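Local coordinates for adenosine monophosphate-protein transferase (Pyrococcus horikoshii, PDB 2D16), which is of unproven function but belongs to the adenosine-specific kinase family and may transfer adenosine monophosphate to proteins, at residues Q21-I26 with A79-V84; F27-L32 with R58-D63; G46-E51 with A68-N73; S112-Q117 with V132-A137. All coordinates share one frame; numbering follows the deposited sequence.

Interaction 1. Residues Q21-I26 with A79-V84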
loop_
_atom_site.group_PDB
_atom_site.type_symbol
_atom_site.label_atom_id
_atom_site.label_comp_id
_atom_site.label_asym_id
_atom_site.label_seq_id
_atom_site.Cartn_x
_atom_site.Cartn_y
_atom_site.Cartn_z
ATOM N N GLN A 21 -28.699 -43.548 8.075
ATOM C CA GLN A 21 -29.520 -43.960 9.208
ATOM C C GLN A 21 -29.352 -42.889 10.280
ATOM O O GLN A 21 -28.226 -42.566 10.681
ATOM C CB GLN A 21 -29.055 -45.323 9.737
ATOM C CG GLN A 21 -29.914 -45.881 10.886
ATOM C CD GLN A 21 -31.257 -46.445 10.423
ATOM O OE1 GLN A 21 -31.373 -46.950 9.303
ATOM N NE2 GLN A 21 -32.274 -46.344 11.271
ATOM N N GLY A 22 -30.473 -42.330 10.733
ATOM C CA GLY A 22 -30.415 -41.284 11.736
ATOM C C GLY A 22 -31.315 -41.493 12.939
ATOM O O GLY A 22 -31.628 -42.622 13.312
ATOM N N ASN A 23 -31.733 -40.382 13.537
ATOM C CA ASN A 23 -32.586 -40.398 14.717
ATOM C C ASN A 23 -33.316 -39.062 14.834
ATOM O O ASN A 23 -32.869 -38.056 14.281
ATOM C CB ASN A 23 -31.712 -40.647 15.955
ATOM C CG ASN A 23 -32.441 -40.399 17.261
ATOM O OD1 ASN A 23 -32.528 -39.264 17.730
ATOM N ND2 ASN A 23 -32.963 -41.462 17.858
ATOM N N PHE A 24 -34.448 -39.066 15.539
ATOM C CA PHE A 24 -35.229 -37.848 15.764
ATOM C C PHE A 24 -35.642 -37.201 14.441
ATOM O O PHE A 24 -35.393 -36.018 14.202
ATOM C CB PHE A 24 -34.389 -36.880 16.613
ATOM C CG PHE A 24 -35.181 -35.783 17.280
ATOM C CD1 PHE A 24 -36.572 -35.830 17.342
ATOM C CD2 PHE A 24 -34.521 -34.710 17.873
ATOM C CE1 PHE A 24 -37.292 -34.821 17.986
ATOM C CE2 PHE A 24 -35.234 -33.696 18.521
ATOM C CZ PHE A 24 -36.623 -33.754 18.575
ATOM N N SER A 25 -36.302 -37.989 13.599
ATOM C CA SER A 25 -36.736 -37.550 12.278
ATOM C C SER A 25 -37.369 -36.164 12.142
ATOM O O SER A 25 -36.991 -35.406 11.251
ATOM C CB SER A 25 -37.684 -38.590 11.678
ATOM O OG SER A 25 -37.036 -39.843 11.554
ATOM N N ILE A 26 -38.326 -35.820 13.000
ATOM C CA ILE A 26 -38.968 -34.514 12.853
ATOM C C ILE A 26 -38.016 -33.336 12.998
ATOM O O ILE A 26 -38.208 -32.297 12.368
ATOM C CB ILE A 26 -40.165 -34.326 13.824
ATOM C CG1 ILE A 26 -39.711 -34.455 15.277
ATOM C CG2 ILE A 26 -41.262 -35.330 13.483
ATOM C CD1 ILE A 26 -40.827 -34.199 16.275
ATOM N N ALA A 79 -38.051 -48.122 5.888
ATOM C CA ALA A 79 -37.336 -48.321 7.148
ATOM C C ALA A 79 -37.289 -47.084 8.046
ATOM O O ALA A 79 -36.915 -45.994 7.609
ATOM C CB ALA A 79 -35.919 -48.812 6.867
ATOM N N GLY A 80 -37.660 -47.269 9.308
ATOM C CA GLY A 80 -37.657 -46.168 10.252
ATOM C C GLY A 80 -36.290 -45.537 10.449
ATOM O O GLY A 80 -35.270 -46.229 10.473
ATOM N N HIS A 81 -36.286 -44.215 10.587
ATOM C CA HIS A 81 -35.091 -43.386 10.826
ATOM C C HIS A 81 -34.088 -43.371 9.646
ATOM O O HIS A 81 -32.983 -42.855 9.743
ATOM C CB HIS A 81 -34.398 -43.906 12.086
ATOM C CG HIS A 81 -34.989 -43.237 13.300
ATOM N ND1 HIS A 81 -34.883 -43.742 14.555
ATOM C CD2 HIS A 81 -35.688 -42.027 13.367
ATOM C CE1 HIS A 81 -35.500 -42.854 15.357
ATOM N NE2 HIS A 81 -35.991 -41.817 14.674
ATOM N N VAL A 82 -34.471 -43.921 8.500
ATOM C CA VAL A 82 -33.602 -43.876 7.333
ATOM C C VAL A 82 -33.847 -42.534 6.649
ATOM O O VAL A 82 -34.979 -42.045 6.615
ATOM C CB VAL A 82 -33.931 -45.015 6.333
ATOM C CG1 VAL A 82 -33.269 -44.744 4.984
ATOM C CG2 VAL A 82 -33.455 -46.351 6.888
ATOM N N PHE A 83 -32.790 -41.918 6.133
ATOM C CA PHE A 83 -32.961 -40.660 5.429
ATOM C C PHE A 83 -32.362 -40.773 4.038
ATOM O O PHE A 83 -31.393 -41.509 3.815
ATOM C CB PHE A 83 -32.360 -39.476 6.217
ATOM C CG PHE A 83 -30.866 -39.549 6.437
ATOM C CD1 PHE A 83 -29.978 -39.068 5.477
ATOM C CD2 PHE A 83 -30.355 -40.043 7.634
ATOM C CE1 PHE A 83 -28.597 -39.071 5.707
ATOM C CE2 PHE A 83 -28.975 -40.054 7.876
ATOM C CZ PHE A 83 -28.094 -39.564 6.910
ATOM N N VAL A 84 -32.982 -40.070 3.096
ATOM C CA VAL A 84 -32.544 -40.078 1.710
ATOM C C VAL A 84 -32.300 -38.658 1.222
ATOM O O VAL A 84 -33.147 -37.779 1.387
ATOM C CB VAL A 84 -33.607 -40.718 0.780
ATOM C CG1 VAL A 84 -33.140 -40.637 -0.673
ATOM C CG2 VAL A 84 -33.864 -42.163 1.184
HETATM O O HOH W 1 -37.853 -40.047 15.667
#
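Q21 and V82 face each other as a non-hydrogen-bonded pair where two neighbouring strands of the five-stranded antiparallel sheet meet, 16-22 running out and 82-88 just starting after the type II turn A79-V82. The Q21 side chain sets off with CG anti to the backbone N (chi1 -177°) and bends at chi2, and the amide ends beside the turn. There NE2 donates to G80 O at 3.1 Å, lying in the plane of that carbonyl, while OE1 passes V82 CG2 at 3.2 Å and has its own hydrogen bond to Y109 OH. One residue on, G22 N makes a straight backbone bond beside that pair, 2.7 Å to H81 O with an N-H...O angle of 170°, and the edge of the F83 ring comes up to the same nitrogen. N23 turns its side chain away, yet its CA sits over the centre of the H81 imidazole, a CH-pi contact 3.7 Å from the centroid and 10° off the ring normal. F24 is the N-cap of helix 25-39, and the chain bends round the imidazole as it enters the helix. S25 comes in at the imidazole's edge, OG near the ring plane and 3.1 Å from H81 CD2; the hydroxyl is also hydrogen-bonded to N50 O of strand 44-51. At the neighbouring ring atom a water lies in the ring plane, 2.8 Å from H81 NE2, and accepts a weak bond from S25 N at 3.3 Å.

Interaction 2. Residues F27-L32 with R58-D63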
loop_
_atom_site.group_PDB
_atom_site.type_symbol
_atom_site.label_atom_id
_atom_site.label_comp_id
_atom_site.label_asym_id
_atom_site.label_seq_id
_atom_site.Cartn_x
_atom_site.Cartn_y
_atom_site.Cartn_z
ATOM N N PHE A 27 -36.985 -33.494 13.820
ATOM C CA PHE A 27 -36.005 -32.435 14.011
ATOM C C PHE A 27 -34.930 -32.513 12.936
ATOM O O PHE A 27 -34.603 -31.529 12.275
ATOM C CB PHE A 27 -35.325 -32.583 15.372
ATOM C CG PHE A 27 -34.102 -31.720 15.533
ATOM C CD1 PHE A 27 -34.217 -30.382 15.904
ATOM C CD2 PHE A 27 -32.833 -32.241 15.290
ATOM C CE1 PHE A 27 -33.087 -29.572 16.032
ATOM C CE2 PHE A 27 -31.695 -31.440 15.413
ATOM C CZ PHE A 27 -31.821 -30.104 15.785
ATOM N N THR A 28 -34.384 -33.711 12.779
ATOM C CA THR A 28 -33.301 -33.958 11.845
ATOM C C THR A 28 -33.563 -33.684 10.372
ATOM O O THR A 28 -32.676 -33.183 9.681
ATOM C CB THR A 28 -32.793 -35.395 12.029
ATOM O OG1 THR A 28 -32.467 -35.584 13.411
ATOM C CG2 THR A 28 -31.553 -35.652 11.180
ATOM N N VAL A 29 -34.758 -33.993 9.880
ATOM C CA VAL A 29 -35.037 -33.745 8.469
ATOM C C VAL A 29 -34.780 -32.275 8.128
ATOM O O VAL A 29 -34.187 -31.963 7.093
ATOM C CB VAL A 29 -36.493 -34.140 8.089
ATOM C CG1 VAL A 29 -37.492 -33.156 8.682
ATOM C CG2 VAL A 29 -36.628 -34.213 6.570
ATOM N N ASP A 30 -35.196 -31.378 9.017
ATOM C CA ASP A 30 -35.003 -29.944 8.821
ATOM C C ASP A 30 -33.580 -29.498 9.161
ATOM O O ASP A 30 -32.957 -28.747 8.413
ATOM C CB ASP A 30 -35.972 -29.143 9.700
ATOM C CG ASP A 30 -37.362 -29.009 9.096
ATOM O OD1 ASP A 30 -37.651 -29.649 8.060
ATOM O OD2 ASP A 30 -38.171 -28.250 9.674
ATOM N N ASP A 31 -33.071 -29.956 10.299
ATOM C CA ASP A 31 -31.742 -29.554 10.739
ATOM C C ASP A 31 -30.619 -30.022 9.818
ATOM O O ASP A 31 -29.650 -29.293 9.589
ATOM C CB ASP A 31 -31.490 -30.051 12.162
ATOM C CG ASP A 31 -30.428 -29.241 12.870
ATOM O OD1 ASP A 31 -30.673 -28.041 13.120
ATOM O OD2 ASP A 31 -29.350 -29.793 13.174
ATOM N N LEU A 32 -30.740 -31.234 9.288
ATOM C CA LEU A 32 -29.718 -31.749 8.384
ATOM C C LEU A 32 -29.807 -30.985 7.061
ATOM O O LEU A 32 -28.795 -30.751 6.395
ATOM C CB LEU A 32 -29.916 -33.252 8.169
ATOM C CG LEU A 32 -28.878 -34.015 7.340
ATOM C CD1 LEU A 32 -27.462 -33.673 7.801
ATOM C CD2 LEU A 32 -29.151 -35.513 7.471
ATOM N N ARG A 58 -41.074 -37.743 6.268
ATOM C CA ARG A 58 -40.961 -36.292 6.351
ATOM C C ARG A 58 -39.993 -35.837 5.272
ATOM O O ARG A 58 -39.128 -36.605 4.853
ATOM C CB ARG A 58 -40.409 -35.878 7.717
ATOM C CG ARG A 58 -41.141 -36.478 8.898
ATOM C CD ARG A 58 -42.571 -35.983 8.959
ATOM N NE ARG A 58 -43.204 -36.332 10.225
ATOM C CZ ARG A 58 -44.300 -35.743 10.691
ATOM N NH1 ARG A 58 -44.880 -34.779 9.990
ATOM N NH2 ARG A 58 -44.803 -36.103 11.863
ATOM N N TYR A 59 -40.121 -34.591 4.828
ATOM C CA TYR A 59 -39.221 -34.098 3.800
ATOM C C TYR A 59 -39.126 -32.580 3.738
ATOM O O TYR A 59 -39.980 -31.858 4.259
ATOM C CB TYR A 59 -39.653 -34.631 2.431
ATOM C CG TYR A 59 -40.885 -33.948 1.877
ATOM C CD1 TYR A 59 -40.774 -32.791 1.105
ATOM C CD2 TYR A 59 -42.160 -34.443 2.146
ATOM C CE1 TYR A 59 -41.907 -32.141 0.614
ATOM C CE2 TYR A 59 -43.299 -33.803 1.661
ATOM C CZ TYR A 59 -43.162 -32.653 0.895
ATOM O OH TYR A 59 -44.283 -32.014 0.413
ATOM N N THR A 60 -38.110 -32.032 3.126
ATOM C CA THR A 60 -37.821 -30.626 2.898
ATOM C C THR A 60 -36.615 -30.555 1.968
ATOM O O THR A 60 -36.238 -31.559 1.357
ATOM C CB THR A 60 -37.515 -29.874 4.216
ATOM O OG1 THR A 60 -37.329 -28.480 3.941
ATOM C CG2 THR A 60 -36.263 -30.426 4.878
ATOM N N GLY A 61 -36.100 -29.359 1.825
ATOM C CA GLY A 61 -34.992 -29.107 0.924
ATOM C C GLY A 61 -35.220 -27.760 0.272
ATOM O O GLY A 61 -35.953 -26.932 0.819
ATOM N N ASN A 62 -34.607 -27.528 -0.886
ATOM C CA ASN A 62 -34.772 -26.254 -1.582
ATOM C C ASN A 62 -34.983 -26.452 -3.081
ATOM O O ASN A 62 -34.649 -25.579 -3.888
ATOM C CB ASN A 62 -33.558 -25.356 -1.337
ATOM C CG ASN A 62 -32.282 -25.934 -1.914
ATOM O OD1 ASN A 62 -32.278 -27.041 -2.453
ATOM N ND2 ASN A 62 -31.191 -25.185 -1.807
ATOM N N ASP A 63 -35.535 -27.605 -3.441
ATOM C CA ASP A 63 -35.814 -27.941 -4.835
ATOM C C ASP A 63 -37.040 -28.849 -4.893
ATOM O O ASP A 63 -37.006 -29.990 -4.434
ATOM C CB ASP A 63 -34.622 -28.659 -5.471
ATOM C CG ASP A 63 -34.800 -28.863 -6.965
ATOM O OD1 ASP A 63 -34.659 -27.875 -7.718
ATOM O OD2 ASP A 63 -35.097 -29.998 -7.387
#
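V29 reaches from helix 25-39 to the backbone of strand 56-61, and its two methyls divide the work. CB points at the strand. CG1 lies between the backbone N and the carbonyl carbon (chi1 72°) and comes within 4.1 Å of R58 CB, the side chains crossing at about a right angle; the guanidinium of R58 itself leads away to a salt bridge with E51. CG2 rests against the chain, 3.8 Å from Y59 CA and 3.9 Å from R58 O, with T60 CG2 next along the strand. That T60 methyl also fills the step to the following helix residue: it lies 3.4 Å from V29 O and 3.6 Å from D30 OD1. No hydrogen bond spans the two segments, so they meet by van der Waals packing. The T60 hydroxyl is hydrogen-bonded to D162 O of the second subunit, whose I161 packs on both D30 and T60. The short axes are 7.9 Å apart and only 12° from parallel. This is a helix laid almost along the strand outermost within this chain in an antiparallel sheet, an alpha/beta layer packing whose margin is joined to a neighbouring subunit.

Interaction 3. Residues G46-E51 with A68-N73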
loop_
_atom_site.group_PDB
_atom_site.type_symbol
_atom_site.label_atom_id
_atom_site.label_comp_id
_atom_site.label_asym_id
_atom_site.label_seq_id
_atom_site.Cartn_x
_atom_site.Cartn_y
_atom_site.Cartn_z
ATOM N N GLY A 46 -33.047 -32.381 -2.075
ATOM C CA GLY A 46 -34.267 -32.819 -1.438
ATOM C C GLY A 46 -33.817 -33.829 -0.397
ATOM O O GLY A 46 -32.889 -34.602 -0.647
ATOM N N ILE A 47 -34.425 -33.798 0.783
ATOM C CA ILE A 47 -34.090 -34.762 1.823
ATOM C C ILE A 47 -35.389 -35.252 2.455
ATOM O O ILE A 47 -36.304 -34.466 2.718
ATOM C CB ILE A 47 -33.161 -34.159 2.921
ATOM C CG1 ILE A 47 -32.852 -35.228 3.979
ATOM C CG2 ILE A 47 -33.806 -32.941 3.575
ATOM C CD1 ILE A 47 -31.885 -34.768 5.063
ATOM N N ALA A 48 -35.476 -36.561 2.655
ATOM C CA ALA A 48 -36.649 -37.171 3.261
ATOM C C ALA A 48 -36.166 -38.127 4.343
ATOM O O ALA A 48 -35.108 -38.741 4.212
ATOM C CB ALA A 48 -37.456 -37.919 2.212
ATOM N N MET A 49 -36.938 -38.245 5.414
ATOM C CA MET A 49 -36.561 -39.113 6.516
ATOM C C MET A 49 -37.808 -39.745 7.106
ATOM O O MET A 49 -38.825 -39.072 7.301
ATOM C CB MET A 49 -35.816 -38.302 7.573
ATOM C CG MET A 49 -35.163 -39.134 8.657
ATOM S SD MET A 49 -34.006 -38.123 9.596
ATOM C CE MET A 49 -33.381 -39.348 10.787
ATOM N N ASN A 50 -37.725 -41.040 7.390
ATOM C CA ASN A 50 -38.863 -41.778 7.922
ATOM C C ASN A 50 -39.015 -41.741 9.432
ATOM O O ASN A 50 -38.061 -41.968 10.175
ATOM C CB ASN A 50 -38.804 -43.235 7.456
ATOM C CG ASN A 50 -38.783 -43.357 5.949
ATOM O OD1 ASN A 50 -39.419 -42.573 5.249
ATOM N ND2 ASN A 50 -38.053 -44.348 5.440
ATOM N N GLU A 51 -40.234 -41.452 9.873
ATOM C CA GLU A 51 -40.558 -41.403 11.293
ATOM C C GLU A 51 -41.438 -42.622 11.577
ATOM O O GLU A 51 -42.534 -42.751 11.029
ATOM C CB GLU A 51 -41.305 -40.109 11.619
ATOM C CG GLU A 51 -41.561 -39.913 13.099
ATOM C CD GLU A 51 -42.381 -38.675 13.389
ATOM O OE1 GLU A 51 -42.943 -38.094 12.437
ATOM O OE2 GLU A 51 -42.473 -38.290 14.574
ATOM N N ALA A 68 -39.630 -34.108 -4.067
ATOM C CA ALA A 68 -40.636 -35.108 -4.399
ATOM C C ALA A 68 -39.980 -36.476 -4.583
ATOM O O ALA A 68 -40.491 -37.488 -4.104
ATOM C CB ALA A 68 -41.383 -34.700 -5.675
ATOM N N LEU A 69 -38.841 -36.502 -5.271
ATOM C CA LEU A 69 -38.126 -37.750 -5.511
ATOM C C LEU A 69 -37.512 -38.341 -4.243
ATOM O O LEU A 69 -37.509 -39.558 -4.061
ATOM C CB LEU A 69 -37.031 -37.543 -6.560
ATOM C CG LEU A 69 -37.512 -37.479 -8.011
ATOM C CD1 LEU A 69 -36.356 -37.121 -8.931
ATOM C CD2 LEU A 69 -38.112 -38.825 -8.398
ATOM N N ALA A 70 -36.985 -37.484 -3.374
ATOM C CA ALA A 70 -36.381 -37.962 -2.135
ATOM C C ALA A 70 -37.461 -38.631 -1.293
ATOM O O ALA A 70 -37.253 -39.705 -0.734
ATOM C CB ALA A 70 -35.752 -36.799 -1.367
ATOM N N ALA A 71 -38.623 -37.990 -1.216
ATOM C CA ALA A 71 -39.739 -38.519 -0.442
ATOM C C ALA A 71 -40.266 -39.830 -1.023
ATOM O O ALA A 71 -40.588 -40.761 -0.289
ATOM C CB ALA A 71 -40.858 -37.484 -0.377
ATOM N N LYS A 72 -40.357 -39.897 -2.347
ATOM C CA LYS A 72 -40.846 -41.098 -3.009
ATOM C C LYS A 72 -39.916 -42.279 -2.729
ATOM O O LYS A 72 -40.378 -43.383 -2.443
ATOM C CB LYS A 72 -40.947 -40.862 -4.516
ATOM C CG LYS A 72 -41.567 -42.015 -5.290
ATOM C CD LYS A 72 -41.623 -41.689 -6.780
ATOM C CE LYS A 72 -42.249 -42.822 -7.579
ATOM N NZ LYS A 72 -42.272 -42.529 -9.043
ATOM N N ASN A 73 -38.610 -42.044 -2.817
ATOM C CA ASN A 73 -37.627 -43.098 -2.561
ATOM C C ASN A 73 -37.638 -43.496 -1.087
ATOM O O ASN A 73 -37.583 -44.680 -0.751
ATOM C CB ASN A 73 -36.213 -42.631 -2.934
ATOM C CG ASN A 73 -35.935 -42.713 -4.428
ATOM O OD1 ASN A 73 -35.925 -43.797 -5.017
ATOM N ND2 ASN A 73 -35.717 -41.565 -5.046
#
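Helix 64-77 lies against one face of the antiparallel sheet, and where it passes strand 44-51 the alpha/beta packing is made by small residues: G46 and A48 from the strand, A70 and A71 from the helix. A48 CB points at the helix and touches its backbone, 3.5 Å from A70 O and 3.6 Å from A71 CA. The methyls are a little farther off: A48 CB is 4.1 Å from A70 CB and 4.3 Å from A71 CB. With no long side chain held between them, the two short axes come to 6.4 Å at a crossing angle of -25°, and every contact across the segments is apolar or van der Waals. I47 and M49 point away from this helix, to the other face, where they meet L32, S25 and T28 of helix 25-39; strand 44-51 is therefore covered by a helix on each face. N50, where the strand nears its end, sends ND2 to A74 O and A79 O and so ties the sheet to the end of the helix. Back at the start of the strand segment, A70 CB points toward the strand and settles on the main chain of the residues before A48, lying 3.9 Å from I47 N and 3.7 Å from G46 C, where the glycine has no side chain to stand between the helix methyl and the strand backbone.

Interaction 4. Residues S112-Q117 with V132-A137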
loop_
_atom_site.group_PDB
_atom_site.type_symbol
_atom_site.label_atom_id
_atom_site.label_comp_id
_atom_site.label_asym_id
_atom_site.label_seq_id
_atom_site.Cartn_x
_atom_site.Cartn_y
_atom_site.Cartn_z
ATOM N N SER A 112 -23.399 -41.723 -4.193
ATOM C CA SER A 112 -22.834 -41.665 -5.539
ATOM C C SER A 112 -23.893 -41.287 -6.558
ATOM O O SER A 112 -25.031 -40.970 -6.203
ATOM C CB SER A 112 -22.217 -43.011 -5.940
ATOM O OG SER A 112 -23.185 -43.890 -6.484
ATOM N N GLU A 113 -23.501 -41.314 -7.828
ATOM C CA GLU A 113 -24.409 -41.002 -8.923
ATOM C C GLU A 113 -24.584 -42.224 -9.830
ATOM O O GLU A 113 -25.204 -42.130 -10.887
ATOM C CB GLU A 113 -23.885 -39.819 -9.748
ATOM C CG GLU A 113 -22.624 -40.116 -10.543
ATOM C CD GLU A 113 -22.327 -39.051 -11.586
ATOM O OE1 GLU A 113 -23.230 -38.750 -12.400
ATOM O OE2 GLU A 113 -21.194 -38.522 -11.600
ATOM N N ASN A 114 -24.027 -43.364 -9.421
ATOM C CA ASN A 114 -24.156 -44.599 -10.205
ATOM C C ASN A 114 -25.583 -45.126 -10.084
ATOM O O ASN A 114 -26.377 -44.625 -9.287
ATOM C CB ASN A 114 -23.266 -45.728 -9.654
ATOM C CG ASN A 114 -21.792 -45.421 -9.708
ATOM O OD1 ASN A 114 -21.276 -44.941 -10.713
ATOM N ND2 ASN A 114 -21.091 -45.734 -8.621
ATOM N N PRO A 115 -25.934 -46.132 -10.904
ATOM C CA PRO A 115 -27.282 -46.697 -10.798
ATOM C C PRO A 115 -27.193 -47.227 -9.362
ATOM O O PRO A 115 -26.202 -47.866 -9.002
ATOM C CB PRO A 115 -27.265 -47.801 -11.844
ATOM C CG PRO A 115 -26.377 -47.208 -12.913
ATOM C CD PRO A 115 -25.238 -46.639 -12.101
ATOM N N PHE A 116 -28.207 -46.965 -8.549
ATOM C CA PHE A 116 -28.144 -47.314 -7.130
ATOM C C PHE A 116 -29.338 -48.116 -6.627
ATOM O O PHE A 116 -30.476 -47.840 -7.007
ATOM C CB PHE A 116 -28.051 -45.995 -6.354
ATOM C CG PHE A 116 -27.401 -46.098 -5.002
ATOM C CD1 PHE A 116 -26.035 -45.876 -4.860
ATOM C CD2 PHE A 116 -28.163 -46.340 -3.867
ATOM C CE1 PHE A 116 -25.434 -45.888 -3.601
ATOM C CE2 PHE A 116 -27.574 -46.358 -2.598
ATOM C CZ PHE A 116 -26.207 -46.128 -2.468
ATOM N N GLN A 117 -29.078 -49.097 -5.762
ATOM C CA GLN A 117 -30.149 -49.909 -5.189
ATOM C C GLN A 117 -30.008 -50.003 -3.676
ATOM O O GLN A 117 -28.901 -49.977 -3.141
ATOM C CB GLN A 117 -30.131 -51.337 -5.739
ATOM C CG GLN A 117 -30.240 -51.462 -7.239
ATOM C CD GLN A 117 -30.218 -52.914 -7.675
ATOM O OE1 GLN A 117 -29.425 -53.708 -7.166
ATOM N NE2 GLN A 117 -31.083 -53.268 -8.622
ATOM N N VAL A 132 -26.461 -51.651 0.280
ATOM C CA VAL A 132 -26.697 -50.862 -0.916
ATOM C C VAL A 132 -25.831 -51.360 -2.060
ATOM O O VAL A 132 -24.681 -51.747 -1.858
ATOM C CB VAL A 132 -26.400 -49.360 -0.679
ATOM C CG1 VAL A 132 -27.357 -48.805 0.374
ATOM C CG2 VAL A 132 -24.947 -49.163 -0.245
ATOM N N VAL A 133 -26.403 -51.392 -3.258
ATOM C CA VAL A 133 -25.646 -51.805 -4.433
ATOM C C VAL A 133 -25.297 -50.495 -5.115
ATOM O O VAL A 133 -26.154 -49.843 -5.710
ATOM C CB VAL A 133 -26.481 -52.680 -5.400
ATOM C CG1 VAL A 133 -25.638 -53.038 -6.625
ATOM C CG2 VAL A 133 -26.937 -53.950 -4.695
ATOM N N ASP A 134 -24.036 -50.097 -5.002
ATOM C CA ASP A 134 -23.586 -48.846 -5.590
ATOM C C ASP A 134 -22.965 -49.114 -6.957
ATOM O O ASP A 134 -21.752 -49.288 -7.075
ATOM C CB ASP A 134 -22.562 -48.179 -4.664
ATOM C CG ASP A 134 -22.312 -46.727 -5.018
ATOM O OD1 ASP A 134 -22.500 -46.360 -6.200
ATOM O OD2 ASP A 134 -21.914 -45.955 -4.115
ATOM N N GLY A 135 -23.812 -49.147 -7.984
ATOM C CA GLY A 135 -23.345 -49.402 -9.336
ATOM C C GLY A 135 -22.980 -50.859 -9.567
ATOM O O GLY A 135 -23.182 -51.707 -8.694
ATOM N N LYS A 136 -22.452 -51.161 -10.750
ATOM C CA LYS A 136 -22.055 -52.528 -11.062
ATOM C C LYS A 136 -20.820 -52.907 -10.252
ATOM O O LYS A 136 -20.108 -52.041 -9.744
ATOM C CB LYS A 136 -21.768 -52.677 -12.560
ATOM C CG LYS A 136 -22.996 -52.474 -13.437
ATOM C CD LYS A 136 -22.754 -52.954 -14.864
ATOM C CE LYS A 136 -24.022 -52.835 -15.700
ATOM N NZ LYS A 136 -23.869 -53.438 -17.057
ATOM N N ALA A 137 -20.571 -54.207 -10.130
ATOM C CA ALA A 137 -19.433 -54.701 -9.366
ATOM C C ALA A 137 -18.154 -54.737 -10.193
ATOM O O ALA A 137 -18.194 -54.931 -11.410
ATOM C CB ALA A 137 -19.738 -56.097 -8.829
#
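D134 OD1 takes two hydrogen bonds from the connection between strands 105-112 and 116-122, S112 ending the first. S112 OG donates at 2.6 Å on the syn side, tilted 27° out of the carboxylate plane; N114 ND2 donates at 2.9 Å with an N-H...O angle of 164°, from above the plane. The two donors come from opposite faces of that plane, which should hinder its rotation. D134 CG is anti to the backbone N (chi1 -165°), which also brings it beside the F116 ring, where CE1 is 3.5 Å from D134 CG. The next ring atom, F116 CZ, is 3.7 Å from V132 CB, CE2 beyond it also faces V132, and V133 O lies over one face, offset toward the rim.

Behind this shell is the beta hairpin of strands 116-122 and 127-134. F116 and D134 form a non-hydrogen-bonded antiparallel pair. Q117 and V133, the hydrogen-bonded pair beside it, exchange Q117 N to V133 O at 3.0 Å and V133 N to Q117 O at 2.9 Å. On their face Q117 runs alongside V133 and passes its NE2 to D8 OD1 of strand 3-8. The loop itself is shaped by an ST turn, N114 N donating to S112 OG at 3.1 Å. The serine hydroxyl thus accepts within its own turn and donates to the aspartate, which links the loop directly to the end of the hairpin.

Strand 16-22 and the start of helix 25-39 come first in the chain, and interaction 1 closes the longest loop by bringing residues 79-84 back beside them. Interactions 2 and 3 both fall within that loop and cross each other: 27-32 is followed by 46-51, then 58-63 and 68-73. Their strands are neighbours in the sheet; interaction 2 packs helix 25-39 on one face and interaction 3 packs helix 64-77 on the other. The V84 N to A48 O bond joins interaction 1 to interaction 3. Interaction 4 follows in series, closing a short loop at the hairpin of the three-stranded sheet, with S112 from the end of the five-stranded one, its centre about 21 Å from that of interaction 1.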